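Local coordinates for AlgX/AlgJ SGNH hydrolase-like domain-containing protein (Eubacterium siraeum, PDB 4NZK) that is of unknown function but belongs to the DHHW family of the SGNH hydrolase clan and may act on ester bonds as a hydrolase or acyltransferase, at residues N154-T159 with H164-G169; V107-A112 with D288-A293; G111-P116 with A147-H152; G169-A174 with K186-Y191; D218-Y223 with S257-T262. All blocks are in the same frame, centred on the assembly; numbering follows the deposited sequence.

Interaction 1: residues N154-T159 with H164-G169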
# COMPACT_ATOMS: atom_id res chain seq x y z
N ASN A 154 -4.59 -18.77 0.92
CA ASN A 154 -3.82 -19.86 1.48
C ASN A 154 -2.33 -19.60 1.60
O ASN A 154 -1.60 -20.38 2.25
CB ASN A 154 -4.08 -21.14 0.69
CG ASN A 154 -5.48 -21.67 0.87
OD1 ASN A 154 -6.13 -21.46 1.91
ND2 ASN A 154 -5.94 -22.42 -0.09
N GLU A 155 -1.87 -18.53 0.95
CA GLU A 155 -0.50 -18.14 0.98
C GLU A 155 -0.24 -17.12 2.10
O GLU A 155 -1.18 -16.63 2.73
CB GLU A 155 -0.08 -17.58 -0.38
CG GLU A 155 -0.24 -18.59 -1.53
CD GLU A 155 -0.21 -17.92 -2.87
OE1 GLU A 155 0.70 -17.08 -3.09
OE2 GLU A 155 -1.13 -18.18 -3.68
N TYR A 156 1.02 -16.80 2.35
CA TYR A 156 1.40 -15.90 3.45
C TYR A 156 1.39 -14.46 2.90
O TYR A 156 2.42 -13.79 2.77
CB TYR A 156 2.77 -16.30 3.98
CG TYR A 156 3.20 -15.78 5.34
CD1 TYR A 156 2.50 -14.79 6.02
CD2 TYR A 156 4.35 -16.27 5.92
CE1 TYR A 156 2.92 -14.34 7.27
CE2 TYR A 156 4.78 -15.83 7.16
CZ TYR A 156 4.07 -14.87 7.83
OH TYR A 156 4.55 -14.46 9.06
N ILE A 157 0.18 -13.99 2.62
CA ILE A 157 -0.01 -12.71 1.97
C ILE A 157 -0.18 -11.56 2.95
O ILE A 157 0.06 -10.39 2.61
CB ILE A 157 -1.19 -12.72 0.97
CG1 ILE A 157 -2.45 -13.31 1.59
CG2 ILE A 157 -0.75 -13.46 -0.30
CD1 ILE A 157 -3.70 -12.94 0.82
N TYR A 158 -0.60 -11.89 4.17
CA TYR A 158 -0.75 -10.88 5.22
C TYR A 158 0.08 -11.25 6.44
O TYR A 158 0.29 -12.40 6.74
CB TYR A 158 -2.21 -10.70 5.66
CG TYR A 158 -3.05 -9.85 4.74
CD1 TYR A 158 -3.73 -10.40 3.65
CD2 TYR A 158 -3.16 -8.45 4.96
CE1 TYR A 158 -4.46 -9.61 2.82
CE2 TYR A 158 -3.92 -7.66 4.12
CZ TYR A 158 -4.56 -8.26 3.05
OH TYR A 158 -5.32 -7.54 2.13
N THR A 159 0.59 -10.24 7.12
CA THR A 159 1.26 -10.51 8.40
C THR A 159 0.22 -10.78 9.48
O THR A 159 -0.95 -10.39 9.34
CB THR A 159 2.11 -9.34 8.83
OG1 THR A 159 1.25 -8.27 9.17
CG2 THR A 159 3.07 -8.93 7.70
N HIS A 164 0.13 -4.14 7.98
CA HIS A 164 0.28 -4.28 6.56
C HIS A 164 0.29 -5.73 6.08
O HIS A 164 0.59 -6.68 6.80
CB HIS A 164 1.59 -3.64 6.12
CG HIS A 164 1.77 -2.24 6.59
ND1 HIS A 164 2.53 -1.94 7.68
CD2 HIS A 164 1.29 -1.06 6.13
CE1 HIS A 164 2.51 -0.64 7.90
NE2 HIS A 164 1.77 -0.07 6.97
N TRP A 165 -0.03 -5.87 4.82
CA TRP A 165 0.22 -7.11 4.09
C TRP A 165 1.71 -7.44 4.09
O TRP A 165 2.59 -6.59 4.35
CB TRP A 165 -0.26 -7.02 2.64
CG TRP A 165 0.05 -5.74 1.89
CD1 TRP A 165 1.03 -4.80 2.15
CD2 TRP A 165 -0.64 -5.29 0.74
NE1 TRP A 165 0.96 -3.79 1.21
CE2 TRP A 165 -0.04 -4.08 0.33
CE3 TRP A 165 -1.70 -5.81 -0.01
CZ2 TRP A 165 -0.48 -3.38 -0.76
CZ3 TRP A 165 -2.14 -5.13 -1.10
CH2 TRP A 165 -1.54 -3.92 -1.47
N GLU A 166 2.01 -8.71 3.82
CA GLU A 166 3.36 -9.08 3.46
C GLU A 166 3.61 -8.60 2.04
O GLU A 166 2.66 -8.40 1.26
CB GLU A 166 3.51 -10.60 3.47
CG GLU A 166 3.54 -11.26 4.86
CD GLU A 166 4.94 -11.41 5.46
OE1 GLU A 166 5.95 -11.25 4.73
OE2 GLU A 166 5.03 -11.78 6.67
N PRO A 167 4.89 -8.46 1.66
CA PRO A 167 5.21 -8.13 0.29
C PRO A 167 4.56 -9.08 -0.72
O PRO A 167 4.15 -8.62 -1.79
CB PRO A 167 6.73 -8.17 0.27
CG PRO A 167 7.10 -7.71 1.69
CD PRO A 167 6.08 -8.41 2.55
N LEU A 168 4.34 -10.35 -0.39
CA LEU A 168 3.67 -11.26 -1.33
C LEU A 168 2.25 -10.78 -1.64
O LEU A 168 1.79 -10.88 -2.76
CB LEU A 168 3.67 -12.69 -0.79
CG LEU A 168 2.98 -13.79 -1.63
CD1 LEU A 168 3.64 -13.94 -2.98
CD2 LEU A 168 2.93 -15.13 -0.92
N GLY A 169 1.54 -10.31 -0.62
CA GLY A 169 0.21 -9.74 -0.82
C GLY A 169 0.29 -8.53 -1.74
O GLY A 169 -0.51 -8.39 -2.68
O HOH W 1 5.22 -14.01 2.84

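Interaction 2: residues V107-A112 with D288-A293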
# COMPACT_ATOMS: atom_id res chain seq x y z
N VAL A 107 -7.45 -1.50 -1.04
CA VAL A 107 -7.29 -2.90 -0.63
C VAL A 107 -7.70 -3.08 0.83
O VAL A 107 -7.59 -2.17 1.63
CB VAL A 107 -5.85 -3.40 -0.84
CG1 VAL A 107 -5.52 -3.46 -2.33
CG2 VAL A 107 -4.82 -2.55 -0.09
N PRO A 108 -8.17 -4.29 1.17
CA PRO A 108 -8.59 -4.55 2.52
C PRO A 108 -7.39 -4.88 3.40
O PRO A 108 -6.31 -5.13 2.90
CB PRO A 108 -9.45 -5.78 2.38
CG PRO A 108 -8.83 -6.50 1.26
CD PRO A 108 -8.37 -5.46 0.29
N THR A 109 -7.63 -4.87 4.70
CA THR A 109 -6.73 -5.41 5.68
C THR A 109 -7.10 -6.87 5.93
O THR A 109 -8.06 -7.41 5.33
CB THR A 109 -6.77 -4.58 6.96
OG1 THR A 109 -8.12 -4.56 7.45
CG2 THR A 109 -6.28 -3.15 6.70
N ALA A 110 -6.32 -7.55 6.77
CA ALA A 110 -6.43 -9.00 6.89
C ALA A 110 -7.80 -9.50 7.29
O ALA A 110 -8.18 -10.61 6.96
CB ALA A 110 -5.37 -9.55 7.84
N GLY A 111 -8.55 -8.68 8.05
CA GLY A 111 -9.84 -9.07 8.55
C GLY A 111 -10.86 -9.34 7.47
O GLY A 111 -11.88 -9.99 7.73
N ALA A 112 -10.62 -8.86 6.25
CA ALA A 112 -11.53 -9.25 5.16
C ALA A 112 -11.53 -10.75 4.89
O ALA A 112 -12.55 -11.30 4.43
CB ALA A 112 -11.14 -8.57 3.89
N ASP A 288 -1.06 5.51 0.89
CA ASP A 288 -0.83 5.41 2.33
C ASP A 288 0.25 4.31 2.51
O ASP A 288 0.83 3.83 1.53
CB ASP A 288 -2.12 5.10 3.09
CG ASP A 288 -2.56 3.62 2.97
OD1 ASP A 288 -1.93 2.83 2.20
OD2 ASP A 288 -3.57 3.22 3.65
N SER A 289 0.53 3.90 3.73
CA SER A 289 1.66 3.02 3.91
C SER A 289 1.53 1.63 3.27
O SER A 289 2.56 0.98 3.01
CB SER A 289 2.05 2.90 5.38
OG SER A 289 1.01 2.37 6.16
N TYR A 290 0.30 1.19 2.93
CA TYR A 290 0.17 -0.09 2.20
C TYR A 290 0.90 -0.00 0.86
O TYR A 290 1.47 -0.98 0.37
CB TYR A 290 -1.31 -0.44 1.95
CG TYR A 290 -1.85 -1.45 2.89
CD1 TYR A 290 -1.92 -1.21 4.25
CD2 TYR A 290 -2.28 -2.68 2.43
CE1 TYR A 290 -2.39 -2.18 5.12
CE2 TYR A 290 -2.74 -3.65 3.30
CZ TYR A 290 -2.78 -3.40 4.63
OH TYR A 290 -3.23 -4.39 5.47
N GLY A 291 0.85 1.17 0.24
CA GLY A 291 1.49 1.33 -1.04
C GLY A 291 2.97 1.14 -1.08
O GLY A 291 3.53 0.78 -2.12
N ASN A 292 3.63 1.31 0.07
CA ASN A 292 5.08 1.21 0.13
C ASN A 292 5.56 -0.11 -0.43
O ASN A 292 6.56 -0.16 -1.18
CB ASN A 292 5.55 1.36 1.56
CG ASN A 292 5.23 2.73 2.18
OD1 ASN A 292 4.47 3.53 1.65
ND2 ASN A 292 5.78 2.98 3.37
N ALA A 293 4.87 -1.19 -0.06
CA ALA A 293 5.29 -2.54 -0.46
C ALA A 293 4.99 -2.89 -1.90
O ALA A 293 5.48 -3.89 -2.40
CB ALA A 293 4.70 -3.59 0.47

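Interaction 3: residues G111-P116 with A147-H152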
# COMPACT_ATOMS: atom_id res chain seq x y z
N GLY A 111 -8.55 -8.68 8.05
CA GLY A 111 -9.84 -9.07 8.55
C GLY A 111 -10.86 -9.34 7.47
O GLY A 111 -11.88 -9.99 7.73
N ALA A 112 -10.62 -8.86 6.25
CA ALA A 112 -11.53 -9.25 5.16
C ALA A 112 -11.53 -10.75 4.89
O ALA A 112 -12.55 -11.30 4.43
CB ALA A 112 -11.14 -8.57 3.89
N TYR A 113 -10.39 -11.40 5.16
CA TYR A 113 -10.20 -12.78 4.79
C TYR A 113 -10.02 -13.77 5.94
O TYR A 113 -10.34 -14.95 5.79
CB TYR A 113 -8.98 -12.91 3.89
CG TYR A 113 -8.97 -11.95 2.72
CD1 TYR A 113 -9.93 -12.04 1.73
CD2 TYR A 113 -8.01 -10.99 2.60
CE1 TYR A 113 -9.95 -11.14 0.66
CE2 TYR A 113 -8.00 -10.10 1.52
CZ TYR A 113 -8.98 -10.19 0.55
OH TYR A 113 -8.96 -9.29 -0.49
N TYR A 114 -9.46 -13.31 7.05
CA TYR A 114 -8.98 -14.19 8.11
C TYR A 114 -9.69 -14.11 9.46
O TYR A 114 -9.28 -14.79 10.39
CB TYR A 114 -7.50 -13.90 8.33
CG TYR A 114 -6.66 -14.26 7.11
CD1 TYR A 114 -6.41 -15.58 6.79
CD2 TYR A 114 -6.12 -13.31 6.31
CE1 TYR A 114 -5.63 -15.92 5.69
CE2 TYR A 114 -5.31 -13.63 5.23
CZ TYR A 114 -5.08 -14.94 4.91
OH TYR A 114 -4.29 -15.20 3.83
N LEU A 115 -10.73 -13.31 9.56
CA LEU A 115 -11.48 -13.24 10.81
C LEU A 115 -12.14 -14.58 11.07
O LEU A 115 -12.78 -15.14 10.17
CB LEU A 115 -12.50 -12.08 10.71
CG LEU A 115 -13.06 -11.48 11.97
CD1 LEU A 115 -11.95 -10.91 12.87
CD2 LEU A 115 -14.06 -10.42 11.58
N PRO A 116 -11.97 -15.12 12.30
CA PRO A 116 -12.52 -16.43 12.54
C PRO A 116 -14.01 -16.41 12.69
O PRO A 116 -14.65 -15.34 12.78
CB PRO A 116 -11.85 -16.91 13.84
CG PRO A 116 -11.07 -15.80 14.35
CD PRO A 116 -11.08 -14.67 13.39
N ALA A 147 -10.17 -8.85 -5.20
CA ALA A 147 -10.31 -10.15 -5.81
C ALA A 147 -8.97 -10.81 -6.01
O ALA A 147 -8.86 -12.03 -5.93
CB ALA A 147 -11.06 -10.06 -7.13
N ALA A 148 -7.95 -10.01 -6.32
CA ALA A 148 -6.61 -10.57 -6.52
C ALA A 148 -6.11 -11.21 -5.24
O ALA A 148 -5.59 -12.31 -5.25
CB ALA A 148 -5.67 -9.48 -6.99
N LEU A 149 -6.32 -10.55 -4.12
CA LEU A 149 -5.85 -11.10 -2.85
C LEU A 149 -6.69 -12.29 -2.41
O LEU A 149 -6.15 -13.26 -1.87
CB LEU A 149 -5.89 -10.03 -1.79
CG LEU A 149 -4.85 -8.92 -1.98
CD1 LEU A 149 -5.33 -7.64 -1.27
CD2 LEU A 149 -3.46 -9.33 -1.44
N GLU A 150 -7.99 -12.20 -2.64
CA GLU A 150 -8.92 -13.26 -2.21
C GLU A 150 -8.49 -14.60 -2.82
O GLU A 150 -8.68 -15.64 -2.22
CB GLU A 150 -10.33 -12.88 -2.66
CG GLU A 150 -11.46 -13.80 -2.24
CD GLU A 150 -12.83 -13.25 -2.70
OE1 GLU A 150 -12.95 -12.63 -3.80
OE2 GLU A 150 -13.79 -13.43 -1.95
N ALA A 151 -7.90 -14.56 -4.02
CA ALA A 151 -7.49 -15.79 -4.70
C ALA A 151 -6.21 -16.44 -4.13
O ALA A 151 -5.84 -17.53 -4.56
CB ALA A 151 -7.31 -15.49 -6.17
N HIS A 152 -5.58 -15.82 -3.14
CA HIS A 152 -4.29 -16.27 -2.63
C HIS A 152 -4.24 -16.34 -1.13
O HIS A 152 -3.14 -16.29 -0.52
CB HIS A 152 -3.19 -15.38 -3.19
CG HIS A 152 -3.06 -15.49 -4.67
ND1 HIS A 152 -2.48 -16.58 -5.28
CD2 HIS A 152 -3.50 -14.69 -5.66
CE1 HIS A 152 -2.53 -16.43 -6.59
NE2 HIS A 152 -3.18 -15.30 -6.85

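Interaction 4: residues G169-A174 with K186-Y191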
# COMPACT_ATOMS: atom_id res chain seq x y z
N GLY A 169 1.54 -10.31 -0.62
CA GLY A 169 0.21 -9.74 -0.82
C GLY A 169 0.29 -8.53 -1.74
O GLY A 169 -0.51 -8.39 -2.68
N ALA A 170 1.25 -7.66 -1.47
CA ALA A 170 1.42 -6.46 -2.29
C ALA A 170 1.73 -6.83 -3.72
O ALA A 170 1.30 -6.11 -4.64
CB ALA A 170 2.51 -5.58 -1.74
N TYR A 171 2.48 -7.92 -3.94
CA TYR A 171 2.76 -8.38 -5.29
C TYR A 171 1.50 -8.71 -6.05
O TYR A 171 1.37 -8.34 -7.23
CB TYR A 171 3.65 -9.64 -5.25
CG TYR A 171 3.87 -10.29 -6.58
CD1 TYR A 171 4.77 -9.75 -7.51
CD2 TYR A 171 3.14 -11.40 -6.95
CE1 TYR A 171 4.97 -10.35 -8.76
CE2 TYR A 171 3.34 -12.02 -8.21
CZ TYR A 171 4.24 -11.47 -9.11
OH TYR A 171 4.48 -12.10 -10.35
N TYR A 172 0.57 -9.43 -5.42
CA TYR A 172 -0.67 -9.76 -6.14
C TYR A 172 -1.50 -8.53 -6.50
O TYR A 172 -2.14 -8.50 -7.55
CB TYR A 172 -1.50 -10.75 -5.38
CG TYR A 172 -0.88 -12.13 -5.37
CD1 TYR A 172 -0.63 -12.82 -6.55
CD2 TYR A 172 -0.52 -12.75 -4.19
CE1 TYR A 172 -0.03 -14.09 -6.54
CE2 TYR A 172 0.06 -14.00 -4.17
CZ TYR A 172 0.29 -14.68 -5.34
OH TYR A 172 0.83 -15.96 -5.32
N ALA A 173 -1.50 -7.51 -5.64
CA ALA A 173 -2.18 -6.28 -5.95
C ALA A 173 -1.45 -5.52 -7.05
O ALA A 173 -2.09 -5.06 -8.02
CB ALA A 173 -2.35 -5.44 -4.70
N ALA A 174 -0.12 -5.46 -6.96
CA ALA A 174 0.68 -4.82 -8.01
C ALA A 174 0.44 -5.51 -9.34
O ALA A 174 0.33 -4.87 -10.39
CB ALA A 174 2.16 -4.82 -7.65
N LYS A 186 6.73 -9.36 -13.89
CA LYS A 186 7.44 -10.60 -14.05
C LYS A 186 7.09 -11.55 -12.92
O LYS A 186 6.52 -11.15 -11.89
CB LYS A 186 8.94 -10.36 -14.06
CG LYS A 186 9.43 -9.49 -15.21
CD LYS A 186 10.96 -9.43 -15.23
CE LYS A 186 11.53 -8.53 -16.29
NZ LYS A 186 11.14 -8.98 -17.65
N GLU A 187 7.45 -12.81 -13.13
CA GLU A 187 7.31 -13.84 -12.14
C GLU A 187 8.13 -13.50 -10.88
O GLU A 187 9.20 -12.92 -10.98
CB GLU A 187 7.81 -15.15 -12.80
CG GLU A 187 7.17 -15.32 -14.21
CD GLU A 187 7.85 -14.90 -15.64
OE1 GLU A 187 8.34 -13.82 -16.24
OE2 GLU A 187 7.60 -15.87 -16.36
N LEU A 188 7.61 -13.87 -9.71
CA LEU A 188 8.35 -13.61 -8.47
C LEU A 188 9.70 -14.33 -8.43
O LEU A 188 10.66 -13.88 -7.78
CB LEU A 188 7.45 -13.97 -7.29
CG LEU A 188 7.57 -13.20 -6.02
CD1 LEU A 188 7.70 -11.69 -6.18
CD2 LEU A 188 6.40 -13.55 -5.11
N SER A 189 9.82 -15.43 -9.17
CA SER A 189 11.09 -16.16 -9.24
C SER A 189 12.22 -15.36 -9.88
O SER A 189 13.39 -15.70 -9.71
CB SER A 189 10.94 -17.48 -9.98
OG SER A 189 10.07 -18.36 -9.31
N THR A 190 11.90 -14.30 -10.59
CA THR A 190 12.91 -13.44 -11.21
C THR A 190 13.53 -12.47 -10.21
O THR A 190 14.54 -11.80 -10.49
CB THR A 190 12.34 -12.62 -12.41
OG1 THR A 190 11.40 -11.64 -11.96
CG2 THR A 190 11.70 -13.53 -13.42
N TYR A 191 12.90 -12.35 -9.04
CA TYR A 191 13.36 -11.43 -8.00
C TYR A 191 14.31 -12.19 -7.05
O TYR A 191 14.25 -13.43 -6.96
CB TYR A 191 12.16 -10.95 -7.19
CG TYR A 191 11.17 -10.01 -7.85
CD1 TYR A 191 10.38 -10.41 -8.93
CD2 TYR A 191 10.97 -8.74 -7.35
CE1 TYR A 191 9.48 -9.53 -9.49
CE2 TYR A 191 10.06 -7.87 -7.94
CZ TYR A 191 9.32 -8.27 -8.99
OH TYR A 191 8.42 -7.38 -9.54
O HOH W 2 4.95 -15.03 -9.51

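Interaction 5: residues D218-Y223 with S257-T262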
# COMPACT_ATOMS: atom_id res chain seq x y z
N ASP A 218 6.21 -12.69 13.09
CA ASP A 218 6.15 -13.05 11.68
C ASP A 218 7.54 -13.28 11.11
O ASP A 218 8.56 -12.80 11.63
CB ASP A 218 5.55 -11.91 10.88
CG ASP A 218 4.04 -11.80 11.03
OD1 ASP A 218 3.31 -12.61 10.39
OD2 ASP A 218 3.57 -10.81 11.70
N THR A 219 7.54 -13.94 9.95
CA THR A 219 8.69 -13.93 9.09
C THR A 219 8.31 -12.96 7.97
O THR A 219 7.24 -13.11 7.35
CB THR A 219 8.93 -15.31 8.45
OG1 THR A 219 9.22 -16.26 9.50
CG2 THR A 219 10.07 -15.25 7.44
N PHE A 220 9.15 -11.97 7.75
CA PHE A 220 8.93 -10.99 6.72
C PHE A 220 9.79 -11.30 5.51
O PHE A 220 11.01 -11.22 5.58
CB PHE A 220 9.29 -9.63 7.30
CG PHE A 220 8.98 -8.48 6.41
CD1 PHE A 220 7.70 -7.92 6.40
CD2 PHE A 220 9.96 -7.93 5.62
CE1 PHE A 220 7.43 -6.80 5.59
CE2 PHE A 220 9.71 -6.81 4.83
CZ PHE A 220 8.45 -6.25 4.81
N THR A 221 9.14 -11.57 4.39
CA THR A 221 9.86 -11.92 3.17
C THR A 221 9.63 -10.85 2.14
O THR A 221 8.47 -10.49 1.87
CB THR A 221 9.36 -13.27 2.63
OG1 THR A 221 9.52 -14.25 3.67
CG2 THR A 221 10.14 -13.66 1.39
N TYR A 222 10.71 -10.34 1.57
CA TYR A 222 10.61 -9.33 0.52
C TYR A 222 11.46 -9.71 -0.68
O TYR A 222 12.16 -10.73 -0.66
CB TYR A 222 10.94 -7.94 1.05
CG TYR A 222 12.38 -7.67 1.44
CD1 TYR A 222 12.86 -8.06 2.69
CD2 TYR A 222 13.23 -6.99 0.58
CE1 TYR A 222 14.16 -7.77 3.06
CE2 TYR A 222 14.52 -6.68 0.94
CZ TYR A 222 14.99 -7.08 2.19
OH TYR A 222 16.30 -6.80 2.59
N TYR A 223 11.35 -8.92 -1.74
CA TYR A 223 11.83 -9.33 -3.04
C TYR A 223 12.44 -8.16 -3.79
O TYR A 223 11.83 -7.08 -3.91
CB TYR A 223 10.65 -9.89 -3.90
CG TYR A 223 9.78 -10.87 -3.15
CD1 TYR A 223 10.09 -12.22 -3.05
CD2 TYR A 223 8.65 -10.41 -2.47
CE1 TYR A 223 9.28 -13.09 -2.32
CE2 TYR A 223 7.84 -11.26 -1.76
CZ TYR A 223 8.15 -12.57 -1.66
OH TYR A 223 7.31 -13.36 -0.89
N SER A 257 12.30 -5.08 13.99
CA SER A 257 11.06 -4.33 14.29
C SER A 257 10.67 -3.33 13.17
O SER A 257 9.49 -2.97 12.99
CB SER A 257 11.20 -3.59 15.62
OG SER A 257 12.26 -2.64 15.55
N GLY A 258 11.67 -2.86 12.43
CA GLY A 258 11.45 -1.92 11.36
C GLY A 258 11.32 -2.56 9.98
O GLY A 258 11.45 -1.87 8.98
N ALA A 259 11.02 -3.86 9.93
CA ALA A 259 11.03 -4.56 8.66
C ALA A 259 10.23 -3.88 7.59
O ALA A 259 10.65 -3.83 6.42
CB ALA A 259 10.53 -5.99 8.82
N TYR A 260 9.04 -3.39 7.92
CA TYR A 260 8.20 -2.78 6.87
C TYR A 260 8.82 -1.50 6.32
O TYR A 260 8.60 -1.15 5.15
CB TYR A 260 6.75 -2.55 7.33
CG TYR A 260 5.81 -2.29 6.17
CD1 TYR A 260 5.33 -3.33 5.41
CD2 TYR A 260 5.45 -0.97 5.79
CE1 TYR A 260 4.47 -3.11 4.32
CE2 TYR A 260 4.60 -0.74 4.72
CZ TYR A 260 4.12 -1.83 3.98
OH TYR A 260 3.27 -1.62 2.92
N SER A 261 9.64 -0.84 7.14
CA SER A 261 10.33 0.38 6.72
C SER A 261 11.53 0.08 5.82
O SER A 261 12.22 0.97 5.39
CB SER A 261 10.73 1.23 7.93
OG SER A 261 9.57 1.74 8.52
N THR A 262 11.80 -1.20 5.56
CA THR A 262 12.77 -1.56 4.51
C THR A 262 12.46 -0.81 3.20
O THR A 262 13.36 -0.43 2.46
CB THR A 262 12.74 -3.08 4.26
OG1 THR A 262 13.08 -3.75 5.48
CG2 THR A 262 13.67 -3.47 3.15

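Interaction 1: residues N154-T159 with H164-G169
A backbone hydrogen bond ties Ile157 to the chain that returns toward helix 167-180: Glu166 N donates to Ile157 O at 2.8 Å, reaching the oxygen from above the carbonyl plane. Thr159 OG1 donates to His164 O at 2.9 Å, nearly in line with that carbonyl, but Thr159 is modelled in two conformers and this bond, belonging to one of them, is less certain. Between these bonds Tyr158 and Trp165 form a single beta bridge, and a water lies by Tyr156 O and, at longer range, Glu166 OE1. Ile157 O also receives a C-H...O contact from Gly169 CA at 3.5 Å; a CB at Gly169 would collide with that oxygen.

Aromatic faces carry further contacts. The Glu166 chain bends at its second torsion (chi2 -91°), bringing its carboxylate over one face of the Tyr156 ring, with Glu166 OE2 3.4 Å from Tyr156 CE1 and the two planes 55° apart. Glu166 OE1 bonds Thr221 N and Tyr156 OH bonds Asp218, so both ends of this pair are held by strand 218-224. Trp165 CB sits over the Tyr158 ring, 4.3 Å from its centroid, in a CH-pi contact.

Apolar packing is added by Ile157 CG2 on Leu168 CG, 4.0 Å away.

Glu166 is the N-cap residue of helix 167-180, and the residues before it spell the DHHW signature. His164 bonds Asp162 through ND1 and Ser289 through NE2, a layout consistent with the Ser-His-Asp catalytic triad of SGNH hydrolases, whose His-bearing turn this contact closes.

Interaction 2: residues V107-A112 with D288-A293
The ring of Tyr290 is met obliquely by Val107, Pro108 and Thr109, which follow its CD2-CE2 flank out to the hydroxyl. Val107 CG1 lies anti to the carbonyl carbon (chi1 -67°), which turns Val107 CG2 to the ring, 3.6 Å from Tyr290 CD2. Pro108 O lies 3.9 Å from Tyr290 CE2, and at the phenol end Thr109 CG2 stands 3.5 Å from Tyr290 OH, the side chains crossing at about a right angle. The indole of Trp165 meets the ring with planes at about 45°, and Tyr158 packs against it.

No hydrogen bond joins 107-112 to 288-293, so van der Waals packing carries the contact. The phenol is fixed at its polar end, because Tyr290 OH bonds His163 O. At the other end the backbone of Tyr290 is held by an Asx turn: Tyr290 N donates to Asp288 OD1 at 2.9 Å, reaching it from above the carboxylate plane, while Asp288 OD2 is engaged by Ser337 OG and Cys334 N.

All four touching residues are buried, and an unidentified bound molecule lies about 4 Å from the Tyr290 side chain, which may mark a pocket. Val107 ends strand 101-107 and Asp288 follows strand 282-287, parallel strands flanking 328-334. Loops gathered at the C-terminal ends of parallel strands are characteristic of the SGNH alpha/beta fold, and Ser289, bonded to His164, may be the nucleophile, as in AlgX-like relatives.

Interaction 3: residues G111-P116 with A147-H152
The phenol end of Tyr113 pushes against the backbone of helix 145-150 between Leu149 and Glu150, and nearly all of the close packing lies there. Tyr113 OH stands 3.4 Å from Leu149 CB, with the two side chains crossing at about a right angle. Along the rim of the ring, Tyr113 CE1 approaches Glu150 CA at 3.7 Å and Glu150 CB at 3.8 Å; Glu150 CA and Leu149 CB both meet the ring obliquely. From the preceding residue, Ala112 CB lies over the centre of one ring face, 4.0 Å above the plane. The hydroxyl has its polar partner in Tyr146 O, one residue before the segment 147-152, and the Tyr146 ring meets that of Tyr113 at about 45°.

The other side is much looser. Glu150 holds CG anti to its backbone N (chi1 -176°) and runs on extended, carrying the carboxylate off the ring into an exposed position. Tyr114 comes no nearer to 147-152 than 4.6 Å, from Tyr114 OH to His152 O, and bonds Thr153 O with that hydroxyl. A leucine replacing Tyr113 would probably leave Tyr146 O without this hydroxyl and open a gap beside Leu149 CB.

Leu149 is the buried member and continues inward to Tyr158. The contact is structural packing of the short, weakly bonded helix 111-114 on helix 145-150; the two follow neighbouring parallel strands, 101-107 and 141-142, at one edge of the central sheet of this alpha/beta fold.

Interaction 4: residues G169-A174 with K186-Y191
Tyr171 OH is gripped from two directions: it donates to Lys186 O at 2.7 Å and accepts from a water 3.1 Å away. The bond to Lys186 O is tilted 29° from the carbonyl plane, while that oxygen lies at the edge of the tyrosine ring, near its plane. The same water accepts from Leu188 N at 2.9 Å, so direct and bridged links bind the phenol to residues two apart in the loop.

With CG anti to the backbone N (chi1 173°), Tyr171 stretches away from helix 167-180 toward Leu188. Leu188 CD1 rests over one ring face, 4.1 Å from the centroid and displaced toward the rim, in a CH-pi contact; the two side chains slide past each other in opposite directions. The same methyl covers part of a Tyr191 face, and Phe297 meets Tyr171 edge-to-face.

Within the loop, Glu187 O accepts from both Thr190 OG1, at 2.7 Å, and Thr190 N, which fixes the short 3-10 turn bearing Leu188.

One tyrosine thus does two jobs: its hydroxyl satisfies a backbone carbonyl, and its face takes a leucine methyl, holding the chain that leads into strand 192-199 against the helix.

Interaction 5: residues D218-Y223 with S257-T262
Strand 218-224, paired antiparallel with 192-199 in a two-stranded sheet, is packed here against the 3-10 segment 257-262 through Phe220 and Tyr222. Phe220 points CG anti to its backbone N (chi1 -173°), which lays the ring against Ala259 and Tyr260. Ala259 CB sits over one face, 3.9 Å from the centroid and 19° off the normal, a CH-pi contact. Phe220 CE2 also comes to 3.5 Å from Ala259 O, and Phe220 CE1 touches the edge of the Tyr260 ring at CD1, 4.1 Å away.

Two residues farther along the strand, Tyr222 offers a ring face to Thr262 CG2, 4.0 Å from Tyr222 CZ. The threonine is held by its own turn: Thr262 OG1 donates to Ala259 O at 2.6 Å, and Thr262 N donates to that oxygen at 3.0 Å from the same face of its plane. Phe199 meets Phe220 edge-to-face, and Pro167 packs on it as well. With an alanine in place of Phe220 the ring is gone, which would probably leave a gap between strand and turn and the Ala259 methyl without its packing partner.

No hydrogen bond crosses between the segments. Cohesion rests on methyl-to-ring and ring-to-ring contacts, while the polar atoms serve the turn itself and its neighbours: Tyr260 stacks on His164 and bonds Ser289 O, which links this apolar packing to the probable active site.

From the N terminus, the chain leaves strand 101-107 and at once enters two contacts, with Gly111 and Ala112 common to both segments. Interaction 3 closes the shorter loop, at helix 145-150; interaction 2 closes the longest, returning only after strand 282-287. Within that long span, interactions 1, 4 and 5 follow in series and none crosses another. Interaction 1 closes a tight turn into helix 167-180, interaction 4 starts from the same helix at Gly169 and ends before strand 192-199, and interaction 5 joins strand 218-224 to the segment 257-262. Together they tie the central sheet, through the DHHW turn, to the small two-stranded sheet; interactions 3 and 5 do not touch.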